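Local coordinates for anthrone oxidase-like protein (Streptomyces ambofaciens, PDB 5F9P) that probably acts as an oxygenase that cleaves a carbon-carbon bond to open ring B of an intermediate in atypical angucycline biosynthesis, at residues L10-D19 with I89-V100; T131-L142 with E170-S178. All blocks are in the same frame, centred on the assembly; numbering follows the deposited sequence.

Contact 1 (L10-D19 with I89-V100)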
loop_
_atom_site.group_PDB
_atom_site.type_symbol
_atom_site.label_atom_id
_atom_site.label_comp_id
_atom_site.label_asym_id
_atom_site.label_seq_id
_atom_site.Cartn_x
_atom_site.Cartn_y
_atom_site.Cartn_z
ATOM N N LEU A 10 13.751 0.838 1.278
ATOM C CA LEU A 10 12.650 1.122 2.180
ATOM C C LEU A 10 11.350 1.260 1.396
ATOM O O LEU A 10 11.295 1.962 0.374
ATOM C CB LEU A 10 12.953 2.412 2.950
ATOM C CG LEU A 10 11.908 2.902 3.941
ATOM C CD1 LEU A 10 11.794 1.928 5.105
ATOM C CD2 LEU A 10 12.263 4.292 4.430
ATOM N N THR A 11 10.304 0.580 1.858
ATOM C CA THR A 11 9.002 0.695 1.219
ATOM C C THR A 11 8.087 1.607 2.027
ATOM O O THR A 11 7.737 1.308 3.169
ATOM C CB THR A 11 8.341 -0.683 1.004
ATOM O OG1 THR A 11 9.139 -1.454 0.100
ATOM C CG2 THR A 11 6.957 -0.504 0.405
ATOM N N VAL A 12 7.692 2.720 1.422
ATOM C CA VAL A 12 6.901 3.719 2.116
ATOM C C VAL A 12 5.485 3.773 1.543
ATOM O O VAL A 12 5.299 3.939 0.332
ATOM C CB VAL A 12 7.568 5.118 2.033
ATOM C CG1 VAL A 12 6.652 6.196 2.594
ATOM C CG2 VAL A 12 8.903 5.112 2.781
ATOM N N LEU A 13 4.492 3.603 2.414
ATOM C CA LEU A 13 3.094 3.767 2.024
ATOM C C LEU A 13 2.468 4.960 2.719
ATOM O O LEU A 13 2.380 5.008 3.948
ATOM C CB LEU A 13 2.282 2.504 2.295
ATOM C CG LEU A 13 2.451 1.382 1.264
ATOM C CD1 LEU A 13 3.911 0.946 1.126
ATOM C CD2 LEU A 13 1.582 0.205 1.632
ATOM N N ASN A 14 2.062 5.940 1.919
ATOM C CA ASN A 14 1.368 7.116 2.419
ATOM C C ASN A 14 -0.133 6.928 2.216
ATOM O O ASN A 14 -0.624 6.878 1.086
ATOM C CB ASN A 14 1.846 8.379 1.708
ATOM C CG ASN A 14 3.314 8.672 1.951
ATOM O OD1 ASN A 14 3.930 8.111 2.849
ATOM N ND2 ASN A 14 3.873 9.587 1.164
ATOM N N LEU A 15 -0.840 6.797 3.331
ATOM C CA LEU A 15 -2.259 6.490 3.334
ATOM C C LEU A 15 -3.069 7.710 3.754
ATOM O O LEU A 15 -2.831 8.289 4.814
ATOM C CB LEU A 15 -2.523 5.338 4.308
ATOM C CG LEU A 15 -3.994 5.001 4.574
ATOM C CD1 LEU A 15 -4.661 4.513 3.291
ATOM C CD2 LEU A 15 -4.099 3.964 5.684
ATOM N N PHE A 16 -4.022 8.097 2.911
ATOM C CA PHE A 16 -4.856 9.256 3.170
ATOM C C PHE A 16 -6.337 8.862 3.115
ATOM O O PHE A 16 -6.763 8.152 2.203
ATOM C CB PHE A 16 -4.594 10.326 2.115
ATOM C CG PHE A 16 -3.145 10.709 1.979
ATOM C CD1 PHE A 16 -2.584 11.648 2.830
ATOM C CD2 PHE A 16 -2.353 10.146 0.994
ATOM C CE1 PHE A 16 -1.256 12.003 2.717
ATOM C CE2 PHE A 16 -1.026 10.507 0.859
ATOM C CZ PHE A 16 -0.474 11.440 1.726
ATOM N N THR A 17 -7.110 9.316 4.094
ATOM C CA THR A 17 -8.558 9.132 4.084
ATOM C C THR A 17 -9.213 10.503 3.940
ATOM O O THR A 17 -8.668 11.512 4.387
ATOM C CB THR A 17 -9.069 8.450 5.384
ATOM O OG1 THR A 17 -8.766 9.279 6.515
ATOM C CG2 THR A 17 -8.403 7.103 5.573
ATOM N N THR A 18 -10.368 10.548 3.298
ATOM C CA THR A 18 -11.103 11.795 3.178
ATOM C C THR A 18 -12.609 11.521 3.128
ATOM O O THR A 18 -13.025 10.367 3.107
ATOM C CB THR A 18 -10.640 12.601 1.950
ATOM O OG1 THR A 18 -11.162 13.934 2.027
ATOM C CG2 THR A 18 -11.087 11.930 0.661
ATOM N N ASP A 19 -13.428 12.573 3.101
ATOM C CA ASP A 19 -14.873 12.374 3.247
ATOM C C ASP A 19 -15.757 12.785 2.060
ATOM O O ASP A 19 -16.977 12.648 2.136
ATOM C CB ASP A 19 -15.383 13.022 4.544
ATOM C CG ASP A 19 -15.128 14.515 4.595
ATOM O OD1 ASP A 19 -14.590 15.080 3.612
ATOM O OD2 ASP A 19 -15.483 15.132 5.621
ATOM N N ILE A 89 -7.528 18.601 3.257
ATOM C CA ILE A 89 -8.451 17.790 2.461
ATOM C C ILE A 89 -8.536 16.321 2.885
ATOM O O ILE A 89 -9.043 15.482 2.138
ATOM C CB ILE A 89 -8.114 17.870 0.974
ATOM C CG1 ILE A 89 -6.641 17.507 0.745
ATOM C CG2 ILE A 89 -8.407 19.266 0.455
ATOM C CD1 ILE A 89 -6.241 17.539 -0.710
ATOM N N THR A 90 -8.039 16.020 4.078
ATOM C CA THR A 90 -8.048 14.654 4.597
ATOM C C THR A 90 -8.666 14.579 5.987
ATOM O O THR A 90 -8.706 15.566 6.724
ATOM C CB THR A 90 -6.621 14.058 4.677
ATOM O OG1 THR A 90 -5.800 14.889 5.506
ATOM C CG2 THR A 90 -5.994 13.955 3.293
ATOM N N THR A 91 -9.150 13.397 6.340
ATOM C CA THR A 91 -9.623 13.151 7.685
ATOM C C THR A 91 -8.526 12.459 8.478
ATOM O O THR A 91 -8.524 12.483 9.709
ATOM C CB THR A 91 -10.890 12.287 7.669
ATOM O OG1 THR A 91 -10.676 11.168 6.798
ATOM C CG2 THR A 91 -12.094 13.112 7.163
ATOM N N SER A 92 -7.593 11.836 7.767
ATOM C CA SER A 92 -6.395 11.287 8.401
ATOM C C SER A 92 -5.235 11.120 7.417
ATOM O O SER A 92 -5.427 11.018 6.195
ATOM C CB SER A 92 -6.686 9.940 9.074
ATOM O OG SER A 92 -6.841 8.906 8.110
ATOM N N ILE A 93 -4.032 11.072 7.976
ATOM C CA ILE A 93 -2.802 10.891 7.224
ATOM C C ILE A 93 -1.926 9.901 7.978
ATOM O O ILE A 93 -1.655 10.088 9.168
ATOM C CB ILE A 93 -2.033 12.212 7.132
ATOM C CG1 ILE A 93 -2.795 13.225 6.278
ATOM C CG2 ILE A 93 -0.613 11.974 6.614
ATOM C CD1 ILE A 93 -2.267 14.653 6.431
ATOM N N ARG A 94 -1.492 8.850 7.296
ATOM C CA ARG A 94 -0.550 7.901 7.874
ATOM C C ARG A 94 0.581 7.656 6.890
ATOM O O ARG A 94 0.349 7.194 5.768
ATOM C CB ARG A 94 -1.232 6.574 8.222
ATOM C CG ARG A 94 -1.993 6.592 9.547
ATOM C CD ARG A 94 -3.472 6.420 9.331
ATOM N NE ARG A 94 -3.978 5.220 9.991
ATOM C CZ ARG A 94 -5.164 4.667 9.742
ATOM N NH1 ARG A 94 -5.973 5.192 8.821
ATOM N NH2 ARG A 94 -5.531 3.572 10.400
ATOM N N LEU A 95 1.801 7.983 7.306
ATOM C CA LEU A 95 2.962 7.803 6.451
ATOM C C LEU A 95 3.774 6.680 7.052
ATOM O O LEU A 95 4.410 6.852 8.104
ATOM C CB LEU A 95 3.800 9.084 6.376
ATOM C CG LEU A 95 3.094 10.429 6.199
ATOM C CD1 LEU A 95 4.132 11.545 6.283
ATOM C CD2 LEU A 95 2.315 10.523 4.889
HETATM N N MSE A 96 3.756 5.532 6.382
HETATM C CA MSE A 96 4.215 4.294 6.992
HETATM C C MSE A 96 5.467 3.730 6.334
HETATM O O MSE A 96 5.503 3.534 5.125
HETATM C CB MSE A 96 3.088 3.263 6.945
HETATM C CG MSE A 96 1.897 3.599 7.845
HETATM SE SE MSE A 96 0.365 2.461 7.444
HETATM C CE MSE A 96 -0.032 3.171 5.649
ATOM N N GLN A 97 6.490 3.455 7.137
ATOM C CA GLN A 97 7.733 2.905 6.613
ATOM C C GLN A 97 7.776 1.407 6.870
ATOM O O GLN A 97 7.537 0.959 7.992
ATOM C CB GLN A 97 8.941 3.604 7.254
ATOM C CG GLN A 97 8.874 5.127 7.163
ATOM C CD GLN A 97 10.006 5.817 7.913
ATOM O OE1 GLN A 97 11.121 5.315 7.963
ATOM N NE2 GLN A 97 9.718 6.971 8.501
ATOM N N ASN A 98 8.090 0.637 5.832
ATOM C CA ASN A 98 7.980 -0.812 5.883
ATOM C C ASN A 98 9.137 -1.514 5.218
ATOM O O ASN A 98 9.872 -0.926 4.423
ATOM C CB ASN A 98 6.719 -1.270 5.136
ATOM C CG ASN A 98 5.530 -0.402 5.429
ATOM O OD1 ASN A 98 4.783 -0.652 6.375
ATOM N ND2 ASN A 98 5.355 0.646 4.630
ATOM N N GLU A 99 9.266 -2.798 5.518
ATOM C CA GLU A 99 10.091 -3.678 4.714
ATOM C C GLU A 99 9.184 -4.764 4.160
ATOM O O GLU A 99 8.137 -5.070 4.737
ATOM C CB GLU A 99 11.238 -4.270 5.531
ATOM C CG GLU A 99 10.817 -5.232 6.604
ATOM C CD GLU A 99 11.993 -5.653 7.490
ATOM O OE1 GLU A 99 11.807 -6.543 8.346
ATOM O OE2 GLU A 99 13.101 -5.089 7.331
ATOM N N VAL A 100 9.562 -5.317 3.017
ATOM C CA VAL A 100 8.757 -6.344 2.384
ATOM C C VAL A 100 9.036 -7.657 3.094
ATOM O O VAL A 100 10.187 -8.059 3.211
ATOM C CB VAL A 100 9.092 -6.465 0.883
ATOM C CG1 VAL A 100 8.335 -7.650 0.262
ATOM C CG2 VAL A 100 8.752 -5.161 0.166
HETATM O O HOH W 1 -4.790 7.675 6.933
#

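Contact 2 (T131-L142 with E170-S178)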
loop_
_atom_site.group_PDB
_atom_site.type_symbol
_atom_site.label_atom_id
_atom_site.label_comp_id
_atom_site.label_asym_id
_atom_site.label_seq_id
_atom_site.Cartn_x
_atom_site.Cartn_y
_atom_site.Cartn_z
ATOM N N THR A 131 -0.317 -6.728 18.155
ATOM C CA THR A 131 0.421 -6.706 19.400
ATOM C C THR A 131 1.883 -6.849 19.043
ATOM O O THR A 131 2.225 -7.514 18.058
ATOM C CB THR A 131 0.002 -7.850 20.336
ATOM O OG1 THR A 131 0.256 -9.100 19.693
ATOM C CG2 THR A 131 -1.486 -7.753 20.676
ATOM N N PRO A 132 2.754 -6.211 19.827
ATOM C CA PRO A 132 4.198 -6.355 19.623
ATOM C C PRO A 132 4.570 -7.823 19.782
ATOM O O PRO A 132 5.371 -8.354 19.007
ATOM C CB PRO A 132 4.796 -5.520 20.758
ATOM C CG PRO A 132 3.696 -4.592 21.179
ATOM C CD PRO A 132 2.431 -5.352 20.978
ATOM N N GLN A 133 3.951 -8.485 20.759
ATOM C CA GLN A 133 4.165 -9.913 20.953
ATOM C C GLN A 133 3.776 -10.717 19.702
ATOM O O GLN A 133 4.455 -11.677 19.333
ATOM C CB GLN A 133 3.384 -10.415 22.180
ATOM C CG GLN A 133 3.684 -11.870 22.564
ATOM C CD GLN A 133 5.025 -12.042 23.293
ATOM O OE1 GLN A 133 5.475 -11.142 23.998
ATOM N NE2 GLN A 133 5.649 -13.206 23.135
ATOM N N GLY A 134 2.688 -10.327 19.042
ATOM C CA GLY A 134 2.153 -11.131 17.954
ATOM C C GLY A 134 2.533 -10.730 16.530
ATOM O O GLY A 134 2.029 -11.309 15.576
ATOM N N GLN A 135 3.427 -9.762 16.369
ATOM C CA GLN A 135 3.767 -9.296 15.026
ATOM C C GLN A 135 4.286 -10.393 14.081
ATOM O O GLN A 135 3.818 -10.506 12.933
ATOM C CB GLN A 135 4.753 -8.122 15.067
ATOM C CG GLN A 135 4.946 -7.479 13.698
ATOM C CD GLN A 135 5.867 -6.272 13.718
ATOM O OE1 GLN A 135 5.501 -5.193 13.251
ATOM N NE2 GLN A 135 7.078 -6.457 14.222
ATOM N N ASP A 136 5.237 -11.202 14.548
ATOM C CA ASP A 136 5.808 -12.244 13.694
ATOM C C ASP A 136 4.763 -13.283 13.325
ATOM O O ASP A 136 4.772 -13.841 12.228
ATOM C CB ASP A 136 6.993 -12.935 14.362
ATOM C CG ASP A 136 8.212 -12.052 14.440
ATOM O OD1 ASP A 136 8.373 -11.155 13.581
ATOM O OD2 ASP A 136 9.018 -12.260 15.371
ATOM N N GLU A 137 3.866 -13.547 14.259
ATOM C CA GLU A 137 2.771 -14.462 14.014
ATOM C C GLU A 137 1.891 -13.935 12.867
ATOM O O GLU A 137 1.553 -14.666 11.932
ATOM C CB GLU A 137 1.958 -14.621 15.303
ATOM C CG GLU A 137 0.630 -15.339 15.140
ATOM C CD GLU A 137 0.789 -16.831 14.922
ATOM O OE1 GLU A 137 1.946 -17.298 14.784
ATOM O OE2 GLU A 137 -0.247 -17.533 14.902
ATOM N N ALA A 138 1.522 -12.663 12.949
ATOM C CA ALA A 138 0.726 -12.022 11.906
ATOM C C ALA A 138 1.396 -12.126 10.536
ATOM O O ALA A 138 0.749 -12.423 9.540
ATOM C CB ALA A 138 0.480 -10.554 12.259
ATOM N N LEU A 139 2.695 -11.851 10.496
ATOM C CA LEU A 139 3.445 -11.875 9.250
ATOM C C LEU A 139 3.475 -13.278 8.660
ATOM O O LEU A 139 3.304 -13.469 7.457
ATOM C CB LEU A 139 4.873 -11.387 9.495
ATOM C CG LEU A 139 5.040 -9.901 9.809
ATOM C CD1 LEU A 139 6.479 -9.605 10.237
ATOM C CD2 LEU A 139 4.672 -9.083 8.574
ATOM N N ASP A 140 3.720 -14.266 9.512
ATOM C CA ASP A 140 3.729 -15.647 9.056
ATOM C C ASP A 140 2.363 -16.070 8.535
ATOM O O ASP A 140 2.266 -16.704 7.488
ATOM C CB ASP A 140 4.177 -16.592 10.162
ATOM C CG ASP A 140 4.449 -17.977 9.640
ATOM O OD1 ASP A 140 5.481 -18.150 8.947
ATOM O OD2 ASP A 140 3.632 -18.885 9.904
ATOM N N ALA A 141 1.310 -15.711 9.264
ATOM C CA ALA A 141 -0.049 -16.070 8.863
ATOM C C ALA A 141 -0.448 -15.454 7.530
ATOM O O ALA A 141 -1.066 -16.132 6.694
ATOM C CB ALA A 141 -1.071 -15.676 9.947
ATOM N N LEU A 142 -0.121 -14.174 7.345
ATOM C CA LEU A 142 -0.539 -13.433 6.141
ATOM C C LEU A 142 0.233 -13.871 4.915
ATOM O O LEU A 142 -0.318 -13.920 3.822
ATOM C CB LEU A 142 -0.362 -11.918 6.329
ATOM C CG LEU A 142 -1.380 -11.209 7.211
ATOM C CD1 LEU A 142 -0.892 -9.814 7.549
ATOM C CD2 LEU A 142 -2.735 -11.167 6.496
ATOM N N GLU A 170 0.765 4.688 15.710
ATOM C CA GLU A 170 1.665 4.201 16.746
ATOM C C GLU A 170 1.481 2.713 17.011
ATOM O O GLU A 170 0.421 2.157 16.756
ATOM C CB GLU A 170 1.501 5.002 18.038
ATOM C CG GLU A 170 2.529 6.126 18.181
ATOM C CD GLU A 170 3.978 5.622 18.114
ATOM O OE1 GLU A 170 4.203 4.386 18.197
ATOM O OE2 GLU A 170 4.894 6.469 17.980
ATOM N N GLY A 171 2.528 2.076 17.517
ATOM C CA GLY A 171 2.472 0.661 17.837
ATOM C C GLY A 171 2.916 -0.155 16.644
ATOM O O GLY A 171 3.279 0.404 15.603
ATOM N N ALA A 172 2.877 -1.472 16.789
ATOM C CA ALA A 172 3.299 -2.373 15.730
ATOM C C ALA A 172 2.200 -2.502 14.682
ATOM O O ALA A 172 1.016 -2.409 15.000
ATOM C CB ALA A 172 3.642 -3.733 16.302
ATOM N N PHE A 173 2.590 -2.729 13.432
ATOM C CA PHE A 173 1.597 -2.919 12.383
ATOM C C PHE A 173 2.146 -3.748 11.224
ATOM O O PHE A 173 3.357 -3.828 11.016
ATOM C CB PHE A 173 1.065 -1.563 11.889
ATOM C CG PHE A 173 2.085 -0.740 11.174
ATOM C CD1 PHE A 173 2.989 0.044 11.883
ATOM C CD2 PHE A 173 2.144 -0.744 9.793
ATOM C CE1 PHE A 173 3.944 0.815 11.220
ATOM C CE2 PHE A 173 3.091 0.020 9.116
ATOM C CZ PHE A 173 3.994 0.797 9.828
ATOM N N VAL A 174 1.248 -4.396 10.488
ATOM C CA VAL A 174 1.639 -5.122 9.286
ATOM C C VAL A 174 0.627 -4.785 8.220
ATOM O O VAL A 174 -0.447 -4.261 8.518
ATOM C CB VAL A 174 1.686 -6.639 9.473
ATOM C CG1 VAL A 174 2.648 -7.004 10.581
ATOM C CG2 VAL A 174 0.296 -7.181 9.763
ATOM N N ILE A 175 0.971 -5.075 6.972
ATOM C CA ILE A 175 0.128 -4.653 5.867
ATOM C C ILE A 175 -0.028 -5.778 4.886
ATOM O O ILE A 175 0.928 -6.509 4.601
ATOM C CB ILE A 175 0.728 -3.422 5.137
ATOM C CG1 ILE A 175 0.519 -2.168 5.981
ATOM C CG2 ILE A 175 0.110 -3.260 3.735
ATOM C CD1 ILE A 175 1.300 -0.967 5.495
ATOM N N SER A 176 -1.252 -5.919 4.390
ATOM C CA SER A 176 -1.572 -6.861 3.338
ATOM C C SER A 176 -1.918 -6.065 2.081
ATOM O O SER A 176 -2.825 -5.231 2.112
ATOM C CB SER A 176 -2.796 -7.685 3.754
ATOM O OG SER A 176 -3.208 -8.523 2.693
ATOM N N TYR A 177 -1.218 -6.320 0.983
ATOM C CA TYR A 177 -1.460 -5.590 -0.268
ATOM C C TYR A 177 -1.586 -6.624 -1.385
ATOM O O TYR A 177 -0.616 -7.303 -1.706
ATOM C CB TYR A 177 -0.290 -4.629 -0.531
ATOM C CG TYR A 177 -0.330 -3.842 -1.829
ATOM C CD1 TYR A 177 0.070 -4.415 -3.027
ATOM C CD2 TYR A 177 -0.747 -2.511 -1.847
ATOM C CE1 TYR A 177 0.046 -3.686 -4.219
ATOM C CE2 TYR A 177 -0.774 -1.780 -3.019
ATOM C CZ TYR A 177 -0.375 -2.367 -4.203
ATOM O OH TYR A 177 -0.402 -1.626 -5.371
ATOM N N SER A 178 -2.788 -6.776 -1.939
ATOM C CA SER A 178 -3.042 -7.794 -2.951
ATOM C C SER A 178 -3.627 -7.244 -4.264
ATOM O O SER A 178 -4.260 -6.185 -4.286
ATOM C CB SER A 178 -3.921 -8.931 -2.395
ATOM O OG SER A 178 -5.193 -8.491 -1.938
#

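Contact 1 (L10-D19 with I89-V100)
M96 (selenomethionine) pairs with L13 on the antiparallel ladder of strands 10-17 and 92-100, and its tip reaches L15, two residues along on the same face. The M96 side chain leans across toward strand 10-17. Its CB sits 3.5 Å from L13 O, and CG stays near the same carbonyl. Beyond SE a bend at the last torsion (chi3 -68°) turns the methyl back. CE then lies 3.5 Å from L13 O and 3.6 Å from L15 CB. This face looks into the barrel, where L13, M96 and N98 meet F173 and I175.

Hydrogen-bonded and non-hydrogen-bonded pairs alternate along the ladder. The straightest bond is L15 N to R94 O at 2.7 Å (176° at the hydrogen). N98 grips T11 O twice. Its backbone N lies 2.8 Å from T11 O, and its side-chain ND2 donates to the same oxygen from above the carbonyl plane.

At the far end T91 and S92 both face T17, a classic beta bulge. T17 OG1 hydrogen-bonds to T91 OG1 (2.7 Å) and to S92 OG. A water donates to L15 O, bonds to S92 OG and, weakly, to R94 NH1. On the outer face the F16 ring edge meets I93, with F16 CD1 3.8 Å from I93 CG1.

Backbone bonds thus zip the middle, under apolar side chains. Hydroxyl bonds, including T18 OG1 to I89 O, and the water add to them at the bulge.

Contact 2 (T131-L142 with E170-S178)
V174 is the bump that fills a hollow in helix 135-142. The hollow is framed by Q135, A138, L139 and L142, which lie on one side of the helix at spacings of three and four residues. Two methyls do the filling, one toward each part of the frame.

V174 CG1 points anti to its own carbonyl carbon (chi1 -58°) and enters between Q135 and L139. It comes within 3.5 Å of L139 CD2 and 3.9 Å of Q135 CG. The Q135 chain is extended and slides past V174 in the opposite direction. V174 CG2 takes the other part of the hollow. It lies 3.6 Å from L142 CD1, and A138 CB forms a shallow floor 4.2 Å from V174 CG2. The leucines meet the valine at a slant, with their methyls against its two branches.

A second, smaller bump precedes it. A172 CB fits beside the turn that leads into the helix, 4.3 Å from P132 CA. At the other end L142 CD2 reaches S176 CB at 4.4 Å. S176 OG hydrogen-bonds to H158 and to a glycerol, probably from the crystallisation liquor.

F173 and I175 point away from the helix. L142 packs further on V208 of helix 199-211, while L139 continues onto V160 of strand 155-167.

Helix 135-142 and strand 172-178 run almost parallel (6°), their axes 8.9 Å apart at closest approach. A helix laid along the outside of an antiparallel sheet in this way is the layout of the ferredoxin-like alpha-beta halves of the dimeric alpha-beta barrel clan.

Both contacts use the eight-stranded antiparallel barrel, and their centres are about 16 Å apart. Contact 1 joins two neighbouring strands, 10-17 and 92-105. Contact 2 lays helix 135-142 on the outside of strand 172-180. Strand 155-167 lies between 92-105 and 172-180 in the sheet. Along the chain, contact 1 is complete before contact 2 begins. The two meet inside the barrel: N98 OD1 lies 3.3 Å from F173 CE2, and M96 CB is 3.9 Å from F173 CZ. The inner side of strand 172-180 thus packs on contact 1 while its outer side carries the helix. A single chain forms all eight strands, whereas many relatives in the clan build the barrel from two chains.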